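Endo-beta-1,4-glucanase (Ampullaria crossean, PDB 5XBU) probably hydrolyses internal beta-1,4-glucosidic bonds of cellulose as a glycoside hydrolase family 45 endoglucanase. Local coordinates at residues A[137-141]-A[159-163]; A[37-43]-A[175-180]; A[94-99]-A[153-158]; A[52-57]-A[143-149]. All coordinates share one frame; numbering follows the deposited sequence. Where two conformers were deposited one is given.

Contact 1 (A[137-141]-A[159-163]); sequences YEVHF and EVTWE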
loop_
_atom_site.group_PDB
_atom_site.type_symbol
_atom_site.label_atom_id
_atom_site.label_comp_id
_atom_site.label_asym_id
_atom_site.label_seq_id
_atom_site.Cartn_x
_atom_site.Cartn_y
_atom_site.Cartn_z
ATOM N N TYR A 137 -9.610 -1.913 8.631
ATOM C CA TYR A 137 -9.135 -0.877 7.717
ATOM C C TYR A 137 -9.711 -1.071 6.325
ATOM O O TYR A 137 -9.795 -2.195 5.819
ATOM C CB TYR A 137 -7.593 -0.864 7.641
ATOM C CG TYR A 137 -6.993 -0.620 9.000
ATOM C CD1 TYR A 137 -6.951 0.656 9.517
ATOM C CD2 TYR A 137 -6.521 -1.676 9.750
ATOM C CE1 TYR A 137 -6.444 0.900 10.804
ATOM C CE2 TYR A 137 -6.007 -1.450 11.044
ATOM C CZ TYR A 137 -5.966 -0.165 11.536
ATOM O OH TYR A 137 -5.466 0.009 12.823
ATOM N N GLU A 138 -10.053 0.044 5.691
ATOM C CA GLU A 138 -10.637 0.006 4.340
ATOM C C GLU A 138 -9.640 -0.321 3.242
ATOM O O GLU A 138 -10.062 -0.558 2.105
ATOM C CB GLU A 138 -11.335 1.313 3.995
ATOM C CG GLU A 138 -10.405 2.474 3.820
ATOM C CD GLU A 138 -11.049 3.725 3.285
ATOM O OE1 GLU A 138 -12.306 3.799 3.228
ATOM O OE2 GLU A 138 -10.290 4.634 2.874
ATOM N N VAL A 139 -8.347 -0.253 3.530
ATOM C CA VAL A 139 -7.308 -0.506 2.552
ATOM C C VAL A 139 -6.063 -0.917 3.318
ATOM O O VAL A 139 -5.886 -0.569 4.495
ATOM C CB VAL A 139 -7.056 0.740 1.664
ATOM C CG1 VAL A 139 -6.451 1.874 2.427
ATOM C CG2 VAL A 139 -6.250 0.398 0.424
ATOM N N HIS A 140 -5.207 -1.675 2.637
ATOM C CA HIS A 140 -3.933 -2.132 3.166
ATOM C C HIS A 140 -2.840 -1.777 2.174
ATOM O O HIS A 140 -3.016 -1.957 0.969
ATOM C CB HIS A 140 -3.953 -3.629 3.390
ATOM C CG HIS A 140 -2.735 -4.128 4.065
ATOM N ND1 HIS A 140 -2.577 -3.985 5.424
ATOM C CD2 HIS A 140 -1.611 -4.700 3.572
ATOM C CE1 HIS A 140 -1.387 -4.462 5.734
ATOM N NE2 HIS A 140 -0.781 -4.908 4.642
ATOM N N PHE A 141 -1.690 -1.342 2.674
ATOM C CA PHE A 141 -0.506 -1.085 1.849
ATOM C C PHE A 141 0.622 -2.013 2.274
ATOM O O PHE A 141 1.147 -1.886 3.381
ATOM C CB PHE A 141 -0.086 0.381 1.886
ATOM C CG PHE A 141 -1.130 1.272 1.302
ATOM C CD1 PHE A 141 -1.321 1.324 -0.084
ATOM C CD2 PHE A 141 -1.990 2.021 2.112
ATOM C CE1 PHE A 141 -2.324 2.089 -0.637
ATOM C CE2 PHE A 141 -2.983 2.799 1.547
ATOM C CZ PHE A 141 -3.162 2.836 0.186
ATOM N N GLU A 159 0.018 1.590 11.834
ATOM C CA GLU A 159 -1.245 2.192 11.419
ATOM C C GLU A 159 -0.973 3.579 10.852
ATOM O O GLU A 159 -0.171 4.343 11.410
ATOM C CB GLU A 159 -2.140 2.312 12.667
ATOM C CG GLU A 159 -3.529 2.858 12.420
ATOM C CD GLU A 159 -4.292 2.988 13.741
ATOM O OE1 GLU A 159 -5.340 2.320 13.912
ATOM O OE2 GLU A 159 -3.831 3.773 14.602
ATOM N N VAL A 160 -1.631 3.917 9.741
ATOM C CA VAL A 160 -1.402 5.201 9.097
ATOM C C VAL A 160 -2.741 5.798 8.683
ATOM O O VAL A 160 -3.731 5.085 8.509
ATOM C CB VAL A 160 -0.491 5.069 7.850
ATOM C CG1 VAL A 160 0.862 4.447 8.236
ATOM C CG2 VAL A 160 -1.161 4.198 6.773
ATOM N N THR A 161 -2.755 7.110 8.482
ATOM C CA THR A 161 -3.762 7.716 7.632
ATOM C C THR A 161 -3.231 7.756 6.200
ATOM O O THR A 161 -2.016 7.801 5.982
ATOM C CB THR A 161 -4.189 9.108 8.096
ATOM O OG1 THR A 161 -3.071 9.997 8.130
ATOM C CG2 THR A 161 -4.867 9.041 9.471
ATOM N N TRP A 162 -4.146 7.694 5.222
ATOM C CA TRP A 162 -3.723 7.583 3.835
ATOM C C TRP A 162 -4.488 8.564 2.962
ATOM O O TRP A 162 -5.673 8.848 3.184
ATOM C CB TRP A 162 -3.884 6.136 3.307
ATOM C CG TRP A 162 -5.277 5.770 2.844
ATOM C CD1 TRP A 162 -6.372 5.379 3.574
ATOM C CD2 TRP A 162 -5.712 5.766 1.473
ATOM N NE1 TRP A 162 -7.439 5.162 2.754
ATOM C CE2 TRP A 162 -7.062 5.398 1.463
ATOM C CE3 TRP A 162 -5.079 6.046 0.255
ATOM C CZ2 TRP A 162 -7.784 5.276 0.290
ATOM C CZ3 TRP A 162 -5.779 5.918 -0.897
ATOM C CH2 TRP A 162 -7.134 5.544 -0.873
ATOM N N GLU A 163 -3.805 9.083 1.943
ATOM C CA GLU A 163 -4.489 9.840 0.903
ATOM C C GLU A 163 -3.702 9.739 -0.379
ATOM O O GLU A 163 -2.485 9.565 -0.362
ATOM C CB GLU A 163 -4.678 11.326 1.218
ATOM C CG GLU A 163 -3.366 12.022 1.505
ATOM C CD GLU A 163 -3.480 13.536 1.696
ATOM O OE1 GLU A 163 -2.516 14.150 2.196
ATOM O OE2 GLU A 163 -4.509 14.110 1.330
#

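Contact 2 (A[37-43]-A[175-180]); sequences ACGCGQK and YQQCEC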
loop_
_atom_site.group_PDB
_atom_site.type_symbol
_atom_site.label_atom_id
_atom_site.label_comp_id
_atom_site.label_asym_id
_atom_site.label_seq_id
_atom_site.Cartn_x
_atom_site.Cartn_y
_atom_site.Cartn_z
ATOM N N ALA A 37 2.754 -6.254 -10.607
ATOM C CA ALA A 37 1.495 -6.201 -11.322
ATOM C C ALA A 37 1.324 -4.962 -12.178
ATOM O O ALA A 37 0.342 -4.897 -12.930
ATOM C CB ALA A 37 0.351 -6.305 -10.320
ATOM N N CYS A 38 2.227 -3.980 -12.082
ATOM C CA CYS A 38 2.165 -2.803 -12.921
ATOM C C CYS A 38 3.214 -2.838 -14.025
ATOM O O CYS A 38 3.349 -1.857 -14.767
ATOM C CB CYS A 38 2.267 -1.515 -12.112
ATOM S SG CYS A 38 0.954 -1.383 -10.862
ATOM N N GLY A 39 3.909 -3.957 -14.188
ATOM C CA GLY A 39 4.846 -4.072 -15.287
ATOM C C GLY A 39 6.078 -3.202 -15.158
ATOM O O GLY A 39 6.659 -2.800 -16.175
ATOM N N CYS A 40 6.527 -2.945 -13.930
ATOM C CA CYS A 40 7.678 -2.075 -13.694
ATOM C C CYS A 40 8.992 -2.854 -13.780
ATOM O O CYS A 40 9.740 -3.010 -12.812
ATOM C CB CYS A 40 7.532 -1.339 -12.372
ATOM S SG CYS A 40 6.099 -0.215 -12.395
ATOM N N GLY A 41 9.239 -3.334 -14.996
ATOM C CA GLY A 41 10.481 -3.981 -15.391
ATOM C C GLY A 41 10.416 -4.229 -16.885
ATOM O O GLY A 41 9.430 -3.917 -17.550
ATOM N N GLN A 42 11.517 -4.687 -17.461
ATOM C CA GLN A 42 11.511 -4.834 -18.913
ATOM C C GLN A 42 10.429 -5.827 -19.334
ATOM O O GLN A 42 10.159 -6.813 -18.647
ATOM C CB GLN A 42 12.873 -5.290 -19.410
ATOM C CG GLN A 42 13.218 -6.661 -18.937
ATOM C CD GLN A 42 14.680 -6.907 -18.983
ATOM O OE1 GLN A 42 15.385 -6.649 -18.013
ATOM N NE2 GLN A 42 15.160 -7.404 -20.111
ATOM N N LYS A 43 9.809 -5.562 -20.477
ATOM C CA LYS A 43 8.681 -6.369 -20.922
ATOM C C LYS A 43 9.073 -7.831 -21.072
ATOM O O LYS A 43 10.201 -8.157 -21.442
ATOM C CB LYS A 43 8.165 -5.822 -22.249
ATOM C CG LYS A 43 7.520 -4.472 -22.075
ATOM C CD LYS A 43 7.190 -3.764 -23.367
ATOM C CE LYS A 43 6.741 -2.343 -23.037
ATOM N NZ LYS A 43 7.334 -1.864 -21.750
ATOM N N TYR A 175 7.733 5.691 -13.294
ATOM C CA TYR A 175 6.534 4.966 -13.700
ATOM C C TYR A 175 6.365 4.954 -15.220
ATOM O O TYR A 175 5.782 4.023 -15.780
ATOM C CB TYR A 175 5.275 5.550 -13.017
ATOM C CG TYR A 175 4.090 4.656 -13.298
ATOM C CD1 TYR A 175 4.057 3.347 -12.810
ATOM C CD2 TYR A 175 3.067 5.062 -14.148
ATOM C CE1 TYR A 175 3.052 2.463 -13.170
ATOM C CE2 TYR A 175 2.027 4.190 -14.496
ATOM C CZ TYR A 175 2.054 2.904 -14.012
ATOM O OH TYR A 175 1.062 2.022 -14.384
ATOM N N GLN A 176 6.874 5.982 -15.892
ATOM C CA GLN A 176 6.761 6.066 -17.346
ATOM C C GLN A 176 7.373 4.871 -18.047
ATOM O O GLN A 176 6.961 4.539 -19.162
ATOM C CB GLN A 176 7.344 7.392 -17.832
ATOM C CG GLN A 176 6.433 8.533 -17.429
ATOM C CD GLN A 176 7.058 9.900 -17.434
ATOM O OE1 GLN A 176 8.251 10.066 -17.664
ATOM N NE2 GLN A 176 6.227 10.903 -17.176
ATOM N N GLN A 177 8.344 4.207 -17.429
ATOM C CA GLN A 177 8.896 3.028 -18.074
ATOM C C GLN A 177 8.201 1.727 -17.697
ATOM O O GLN A 177 8.559 0.683 -18.250
ATOM C CB GLN A 177 10.415 2.947 -18.046
ATOM C CG GLN A 177 10.907 2.721 -16.715
ATOM C CD GLN A 177 12.454 2.605 -16.587
ATOM O OE1 GLN A 177 12.992 2.560 -15.453
ATOM N NE2 GLN A 177 13.162 2.537 -17.725
ATOM N N CYS A 178 7.193 1.762 -16.823
ATOM C CA CYS A 178 6.414 0.564 -16.567
ATOM C C CYS A 178 5.484 0.270 -17.730
ATOM O O CYS A 178 4.930 1.169 -18.368
ATOM C CB CYS A 178 5.583 0.734 -15.297
ATOM S SG CYS A 178 6.630 1.149 -13.843
ATOM N N GLU A 179 5.266 -1.015 -17.965
ATOM C CA GLU A 179 4.469 -1.406 -19.131
ATOM C C GLU A 179 3.027 -0.932 -19.019
ATOM O O GLU A 179 2.372 -0.684 -20.036
ATOM C CB GLU A 179 4.544 -2.911 -19.311
ATOM C CG GLU A 179 3.947 -3.376 -20.619
ATOM C CD GLU A 179 4.143 -4.847 -20.864
ATOM O OE1 GLU A 179 4.880 -5.513 -20.106
ATOM O OE2 GLU A 179 3.566 -5.341 -21.839
ATOM N N CYS A 180 2.530 -0.775 -17.802
ATOM C CA CYS A 180 1.147 -0.350 -17.607
ATOM C C CYS A 180 0.938 1.149 -17.788
ATOM O O CYS A 180 -0.203 1.610 -17.765
ATOM C CB CYS A 180 0.647 -0.824 -16.235
ATOM S SG CYS A 180 0.627 -2.593 -16.096
HETATM O O HOH W 1 6.612 -5.334 -17.997
HETATM O O HOH W 2 8.081 -1.973 -19.062
#

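Contact 3 (A[94-99]-A[153-158]); sequences KGGAPP and LHWDNP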
loop_
_atom_site.group_PDB
_atom_site.type_symbol
_atom_site.label_atom_id
_atom_site.label_comp_id
_atom_site.label_asym_id
_atom_site.label_seq_id
_atom_site.Cartn_x
_atom_site.Cartn_y
_atom_site.Cartn_z
ATOM N N LYS A 94 1.103 -7.485 16.211
ATOM C CA LYS A 94 1.331 -7.517 14.772
ATOM C C LYS A 94 1.948 -6.213 14.282
ATOM O O LYS A 94 1.689 -5.776 13.151
ATOM C CB LYS A 94 0.031 -7.854 14.057
ATOM C CG LYS A 94 -0.392 -9.261 14.425
ATOM C CD LYS A 94 -1.689 -9.690 13.844
ATOM C CE LYS A 94 -1.871 -11.179 14.063
ATOM N NZ LYS A 94 -3.284 -11.547 13.967
ATOM N N GLY A 95 2.765 -5.589 15.114
ATOM C CA GLY A 95 3.406 -4.343 14.755
ATOM C C GLY A 95 3.854 -3.639 16.018
ATOM O O GLY A 95 3.852 -4.221 17.099
ATOM N N GLY A 96 4.239 -2.375 15.856
ATOM C CA GLY A 96 4.632 -1.558 16.994
ATOM C C GLY A 96 4.577 -0.098 16.616
ATOM O O GLY A 96 4.310 0.267 15.466
ATOM N N ALA A 97 4.839 0.748 17.629
ATOM C CA ALA A 97 4.737 2.190 17.462
ATOM C C ALA A 97 6.038 2.719 16.872
ATOM O O ALA A 97 7.115 2.448 17.418
ATOM C CB ALA A 97 4.460 2.866 18.815
ATOM N N PRO A 98 5.995 3.503 15.805
ATOM C CA PRO A 98 7.235 3.904 15.146
ATOM C C PRO A 98 7.923 5.030 15.898
ATOM O O PRO A 98 7.308 5.704 16.744
ATOM C CB PRO A 98 6.764 4.359 13.762
ATOM C CG PRO A 98 5.373 4.835 14.017
ATOM C CD PRO A 98 4.804 3.886 15.015
ATOM N N PRO A 99 9.205 5.274 15.601
ATOM C CA PRO A 99 9.952 6.320 16.327
ATOM C C PRO A 99 9.510 7.737 16.019
ATOM O O PRO A 99 9.706 8.628 16.857
ATOM C CB PRO A 99 11.399 6.088 15.865
ATOM C CG PRO A 99 11.238 5.428 14.507
ATOM C CD PRO A 99 10.092 4.491 14.715
ATOM N N LEU A 153 12.965 3.407 7.780
ATOM C CA LEU A 153 11.933 4.222 8.406
ATOM C C LEU A 153 11.639 3.770 9.832
ATOM O O LEU A 153 10.975 4.502 10.573
ATOM C CB LEU A 153 10.613 4.136 7.604
ATOM C CG LEU A 153 10.654 4.580 6.140
ATOM C CD1 LEU A 153 9.359 4.215 5.455
ATOM C CD2 LEU A 153 10.929 6.068 5.995
ATOM N N HIS A 154 12.054 2.550 10.195
ATOM C CA HIS A 154 11.716 1.909 11.468
ATOM C C HIS A 154 10.215 1.710 11.609
ATOM O O HIS A 154 9.650 1.814 12.698
ATOM C CB HIS A 154 12.322 2.627 12.662
ATOM C CG HIS A 154 13.791 2.803 12.522
ATOM N ND1 HIS A 154 14.661 1.737 12.488
ATOM C CD2 HIS A 154 14.540 3.906 12.296
ATOM C CE1 HIS A 154 15.892 2.179 12.315
ATOM N NE2 HIS A 154 15.847 3.495 12.194
ATOM N N TRP A 155 9.565 1.408 10.492
ATOM C CA TRP A 155 8.136 1.124 10.484
ATOM C C TRP A 155 7.939 -0.374 10.666
ATOM O O TRP A 155 8.386 -1.171 9.827
ATOM C CB TRP A 155 7.515 1.564 9.163
ATOM C CG TRP A 155 7.274 3.031 9.017
ATOM C CD1 TRP A 155 7.791 4.038 9.785
ATOM C CD2 TRP A 155 6.444 3.668 8.033
ATOM N NE1 TRP A 155 7.339 5.259 9.347
ATOM C CE2 TRP A 155 6.511 5.057 8.261
ATOM C CE3 TRP A 155 5.626 3.187 7.000
ATOM C CZ2 TRP A 155 5.802 5.978 7.493
ATOM C CZ3 TRP A 155 4.917 4.095 6.252
ATOM C CH2 TRP A 155 4.990 5.472 6.495
ATOM N N ASP A 156 7.277 -0.751 11.752
ATOM C CA ASP A 156 6.888 -2.123 12.046
ATOM C C ASP A 156 5.361 -2.184 11.944
ATOM O O ASP A 156 4.630 -2.037 12.927
ATOM C CB ASP A 156 7.368 -2.536 13.417
ATOM C CG ASP A 156 7.011 -3.964 13.754
ATOM O OD1 ASP A 156 6.561 -4.728 12.869
ATOM O OD2 ASP A 156 7.181 -4.321 14.927
ATOM N N ASN A 157 4.885 -2.387 10.718
ATOM C CA ASN A 157 3.466 -2.455 10.409
ATOM C C ASN A 157 2.648 -1.324 11.045
ATOM O O ASN A 157 1.598 -1.580 11.640
ATOM C CB ASN A 157 2.877 -3.803 10.797
ATOM C CG ASN A 157 3.561 -4.979 10.187
ATOM O OD1 ASN A 157 4.343 -4.856 9.253
ATOM N ND2 ASN A 157 3.236 -6.170 10.706
ATOM N N PRO A 158 3.076 -0.073 10.916
ATOM C CA PRO A 158 2.318 0.989 11.584
ATOM C C PRO A 158 0.939 1.169 10.978
ATOM O O PRO A 158 0.725 1.016 9.766
ATOM C CB PRO A 158 3.163 2.239 11.334
ATOM C CG PRO A 158 3.899 1.924 10.048
ATOM C CD PRO A 158 4.219 0.476 10.175
HETATM O O HOH W 3 0.072 -3.485 12.856
HETATM O O HOH W 4 6.444 0.977 13.787
#

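Contact 4 (A[52-57]-A[143-149]); sequences NLQKHV and LQDQVGQ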
loop_
_atom_site.group_PDB
_atom_site.type_symbol
_atom_site.label_atom_id
_atom_site.label_comp_id
_atom_site.label_asym_id
_atom_site.label_seq_id
_atom_site.Cartn_x
_atom_site.Cartn_y
_atom_site.Cartn_z
ATOM N N ASN A 52 12.354 -0.153 -8.633
ATOM C CA ASN A 52 11.139 -0.767 -8.096
ATOM C C ASN A 52 11.418 -1.771 -6.976
ATOM O O ASN A 52 10.487 -2.235 -6.313
ATOM C CB ASN A 52 10.345 -1.375 -9.261
ATOM C CG ASN A 52 8.964 -1.786 -8.853
ATOM O OD1 ASN A 52 8.290 -1.078 -8.105
ATOM N ND2 ASN A 52 8.520 -2.938 -9.356
ATOM N N LEU A 53 12.684 -2.066 -6.705
ATOM C CA LEU A 53 13.106 -2.770 -5.504
ATOM C C LEU A 53 13.643 -1.834 -4.434
ATOM O O LEU A 53 13.713 -2.228 -3.266
ATOM C CB LEU A 53 14.209 -3.786 -5.872
ATOM C CG LEU A 53 13.732 -4.918 -6.767
ATOM C CD1 LEU A 53 14.888 -5.819 -7.104
ATOM C CD2 LEU A 53 12.592 -5.721 -6.117
ATOM N N GLN A 54 14.034 -0.613 -4.810
ATOM C CA GLN A 54 14.787 0.287 -3.938
ATOM C C GLN A 54 13.958 1.412 -3.329
ATOM O O GLN A 54 14.303 1.900 -2.237
ATOM C CB GLN A 54 15.920 0.947 -4.735
ATOM C CG GLN A 54 16.976 -0.002 -5.224
ATOM C CD GLN A 54 17.815 0.593 -6.336
ATOM O OE1 GLN A 54 17.425 1.555 -6.995
ATOM N NE2 GLN A 54 18.989 0.008 -6.555
ATOM N N LYS A 55 12.957 1.894 -4.049
ATOM C CA LYS A 55 12.246 3.118 -3.695
ATOM C C LYS A 55 11.040 2.824 -2.823
ATOM O O LYS A 55 10.797 1.678 -2.454
ATOM C CB LYS A 55 11.887 3.908 -4.938
ATOM C CG LYS A 55 13.104 4.494 -5.630
ATOM C CD LYS A 55 12.693 5.579 -6.608
ATOM C CE LYS A 55 13.861 6.210 -7.259
ATOM N NZ LYS A 55 13.422 7.369 -8.067
ATOM N N HIS A 56 10.316 3.887 -2.456
ATOM C CA HIS A 56 9.100 3.775 -1.663
ATOM C C HIS A 56 7.961 3.401 -2.612
ATOM O O HIS A 56 7.288 4.264 -3.188
ATOM C CB HIS A 56 8.819 5.100 -0.979
ATOM C CG HIS A 56 9.811 5.459 0.047
ATOM N ND1 HIS A 56 10.193 6.761 0.275
ATOM C CD2 HIS A 56 10.494 4.702 0.944
ATOM C CE1 HIS A 56 11.104 6.789 1.246
ATOM N NE2 HIS A 56 11.298 5.552 1.671
ATOM N N VAL A 57 7.785 2.095 -2.764
ATOM C CA VAL A 57 6.759 1.534 -3.625
ATOM C C VAL A 57 5.933 0.537 -2.814
ATOM O O VAL A 57 6.377 -0.017 -1.794
ATOM C CB VAL A 57 7.371 0.922 -4.913
ATOM C CG1 VAL A 57 8.002 2.023 -5.755
ATOM C CG2 VAL A 57 8.352 -0.209 -4.620
ATOM N N LEU A 143 4.388 -2.759 1.846
ATOM C CA LEU A 143 5.458 -1.844 1.485
ATOM C C LEU A 143 6.711 -2.635 1.099
ATOM O O LEU A 143 7.207 -3.445 1.878
ATOM C CB LEU A 143 5.778 -0.899 2.658
ATOM C CG LEU A 143 4.534 -0.174 3.231
ATOM C CD1 LEU A 143 4.957 0.700 4.373
ATOM C CD2 LEU A 143 3.811 0.638 2.163
ATOM N N GLN A 144 7.228 -2.381 -0.104
ATOM C CA GLN A 144 8.432 -3.069 -0.591
ATOM C C GLN A 144 9.615 -2.760 0.323
ATOM O O GLN A 144 9.896 -1.595 0.622
ATOM C CB GLN A 144 8.718 -2.562 -1.996
ATOM C CG GLN A 144 10.004 -3.094 -2.635
ATOM C CD GLN A 144 9.997 -4.579 -2.844
ATOM O OE1 GLN A 144 10.652 -5.325 -2.114
ATOM N NE2 GLN A 144 9.220 -5.033 -3.846
ATOM N N ASP A 145 10.328 -3.814 0.733
ATOM C CA ASP A 145 11.429 -3.665 1.679
ATOM C C ASP A 145 12.682 -4.405 1.218
ATOM O O ASP A 145 13.548 -4.690 2.043
ATOM C CB ASP A 145 11.006 -4.135 3.087
ATOM C CG ASP A 145 11.969 -3.680 4.208
ATOM O OD1 ASP A 145 12.520 -2.547 4.174
ATOM O OD2 ASP A 145 12.175 -4.477 5.142
ATOM N N GLN A 146 12.805 -4.706 -0.085
ATOM C CA GLN A 146 13.906 -5.543 -0.568
ATOM C C GLN A 146 15.260 -5.043 -0.101
ATOM O O GLN A 146 16.133 -5.850 0.236
ATOM C CB GLN A 146 13.864 -5.673 -2.100
ATOM C CG GLN A 146 15.083 -6.401 -2.725
ATOM C CD GLN A 146 14.739 -7.709 -3.421
ATOM O OE1 GLN A 146 13.741 -8.347 -3.135
ATOM N NE2 GLN A 146 15.600 -8.121 -4.340
ATOM N N VAL A 147 15.474 -3.728 -0.088
ATOM C CA VAL A 147 16.774 -3.158 0.280
ATOM C C VAL A 147 16.736 -2.467 1.643
ATOM O O VAL A 147 17.621 -1.656 1.976
ATOM C CB VAL A 147 17.343 -2.256 -0.826
ATOM C CG1 VAL A 147 17.366 -2.997 -2.137
ATOM C CG2 VAL A 147 16.569 -0.940 -0.941
ATOM N N GLY A 148 15.742 -2.795 2.455
ATOM C CA GLY A 148 15.685 -2.232 3.782
ATOM C C GLY A 148 15.132 -0.828 3.851
ATOM O O GLY A 148 15.318 -0.159 4.876
ATOM N N GLN A 149 14.429 -0.367 2.811
ATOM C CA GLN A 149 13.958 1.015 2.810
ATOM C C GLN A 149 12.856 1.262 3.830
ATOM O O GLN A 149 12.690 2.400 4.306
ATOM C CB GLN A 149 13.501 1.430 1.412
ATOM C CG GLN A 149 12.334 0.631 0.770
ATOM C CD GLN A 149 12.815 -0.552 -0.069
ATOM O OE1 GLN A 149 13.574 -1.412 0.393
ATOM N NE2 GLN A 149 12.383 -0.588 -1.329
HETATM O O HOH W 5 7.983 -3.354 -5.831
HETATM O O HOH W 6 13.353 4.902 3.359
HETATM O O HOH W 7 8.531 0.806 0.057
#

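Contact 1 (A[137-141]-A[159-163])
Glu138 meets Trp162 through a hydrogen bond from the indole NE1 to OE2, 2.9 Å long. The oxygen lies in the indole plane and uses its anti lone pair, the carboxylate turned 63° from the ring. With its CG between backbone N and carbonyl carbon (chi1 69°) and the chain extended beyond, Glu138 brings OE2 to the indole N-H. Val139 CG1 sits over one face of Trp162, 3.6 Å from the centroid of the five-membered ring, a CH-pi contact. Phe141 CZ comes within 3.7 Å of Trp162 CE3, the two ring planes oblique at 55°. At the other end Tyr137 OH donates to Glu159 OE1 over 2.6 Å, from the anti side but out of the carboxylate plane. A leucine in place of Trp162 would probably leave Glu138 OE2 without its N-H donor and take the ring face from Val139 and the aromatic neighbour from Phe141.

Glu159 also accepts from the backbone N of Leu8 and Cys9 and from Thr87 OG1. Strands 140-144 and 160-165 both pair with strand 22-30, as in a double-psi beta-barrel. Each buried carboxylate is thus met by a neutral donor, and a polar edge and an apolar face fix the indole's rotation.

Contact 2 (A[37-43]-A[175-180])
Cys40 and Cys178 are joined covalently, SG to SG at 2.1 Å with a chi3 of 106°. Two further disulfides leave the same pair of loops, Cys38 to Cys78 and Cys180 to Cys74. Sulfur also meets an aromatic group: Cys40 SG lies 4.1 Å from CD1 of Tyr175, oblique to its ring, while Cys38 CB comes to the ring's edge.

The backbone bonds centre on Gly39 O. Glu179 N donates to it over 2.9 Å, nearly straight at 168° but from above the carbonyl plane; Gly41 N reaches it from the opposite face, closing an inverse gamma turn about Cys40. A weak bond of 3.3 Å runs from Cys180 N to Cys38 O. The segments pass so closely that a CB on Gly39 would clash with Glu179 CB, and its backbone has positive phi besides. One water bridges Gly39 O and Glu179 OE1, 2.7 Å from the latter, and another spans Gly41 O and Gln177 O.

At the rim, Glu179 CG lies anti to its backbone N (chi1 -170°), and the extended chain runs the carboxylate out beside Lys43. In one of its two conformers Lys43 has CG 3.5 Å and NZ 4.7 Å from Glu179 OE1. The C-terminal segment is therefore held to 37-43 by covalent sulfur and main-chain bonds, the attraction of the opposite charges being uncertain with the lysine in two conformers.

Contact 3 (A[94-99]-A[153-158])
Lys94 O is gripped by Asn157 ND2 at 2.9 Å and by a water that also bridges to Asn157 O. This is a loop-to-loop contact at the surface of what is consistent with a double-psi beta-barrel: the connection between strands 81-86 and 104-108 lies against the one between strands 140-144 and 160-165. The donor stands above the carbonyl plane of Lys94, whereas that oxygen lies in the amide plane of Asn157. With CG beside its own backbone N (chi1 -56°), the amide is carried alongside segment 94-99. An alanine in place of Asn157 is likely to cost Lys94 O its amide donor, with the bridging water as one polar tie that remains. The lysine's charged end turns elsewhere, to a salt bridge with Glu119.

Next along, Gly96 N donates to Asp156 O over 3.0 Å. Here the backbones run so close that a side chain on Gly95 would clash with Asp156 O. A second water ties the same pair of residues the other way, accepting from Asp156 N and donating to Gly96 O, 2.8 Å away.

Two prolines complete the contact. Pro99 CG presses on His154 CB at 3.5 Å, the side chains crossing at about a right angle, and Pro98 CB approaches Trp155 CD1 at 4.1 Å. The indole is itself clasped within its loop: Pro158 CG lies over one face of Trp155 near the rim, and Leu153 CD1 sits 3.9 Å above the centre of the other.

Contact 4 (A[52-57]-A[143-149])
The carboxamide of Gln149 spends both its N-H groups on backbone carbonyls of segment 52-57. Lys55 O lies in the amide plane, 3.0 Å from Gln149 NE2 along a nearly straight bond of 171°; Leu53 O is tilted from that plane and 2.9 Å from the same nitrogen. On the oxygen side, Val147 N donates to Gln149 OE1 in the carbonyl plane, so three bonds fix the amide's rotation. With CG between the backbone N and carbonyl carbon (chi1 60°) and a second bend at chi2, the side chain folds the amide in among those carbonyls. At the edge of the His56 ring a water lies in plane, 2.7 Å from NE2, and continues to Gln149 O.

Side chains pack around this amide: Leu53 runs beside Gln146, its CD1 3.7 Å from that residue's NE2, and Val57 CG2 lies alongside Gln144 CB at 3.5 Å. Gln144 NE2 reaches Asn52 O through another water.

Gln144 N donates to Val57 O over 3.0 Å, part of the antiparallel pairing of strands 140-144 and 57-60. Bonded at Leu53 O by Gln149 NE2, and with Leu53 against Gln146 and Val147, the end of helix 50-54 is held over the type I turn Asp145-Gly148. Lys55 reaches out to Asp170 and Asn174 of helix 169-175, while strand 57-60 also pairs in parallel with strand 104-108, whose Phe106 meets the ring of His56.

In the fold
Contacts 1 and 4 share strand 140-144, with centres 18 Å apart: contact 1 uses its start, contact 4 its end and the turn beyond. Contact 3 adjoins contact 1 in sequence, since Pro158 leads straight into Glu159, and it touches contact 4 where Trp155 CE3 packs 3.7 Å from Leu143 CD1. Contact 2 meets contact 4 through Cys40 CB and Asn52 ND2, 3.6 Å apart, and brings the C-terminal segment back to residues far earlier in the chain. Contacts 2 and 3 lie on opposite sides of the molecule, centres 30 Å apart, with contact 1 nearest its middle, 8 Å from the centre of the chain. The enzyme is in its apo form.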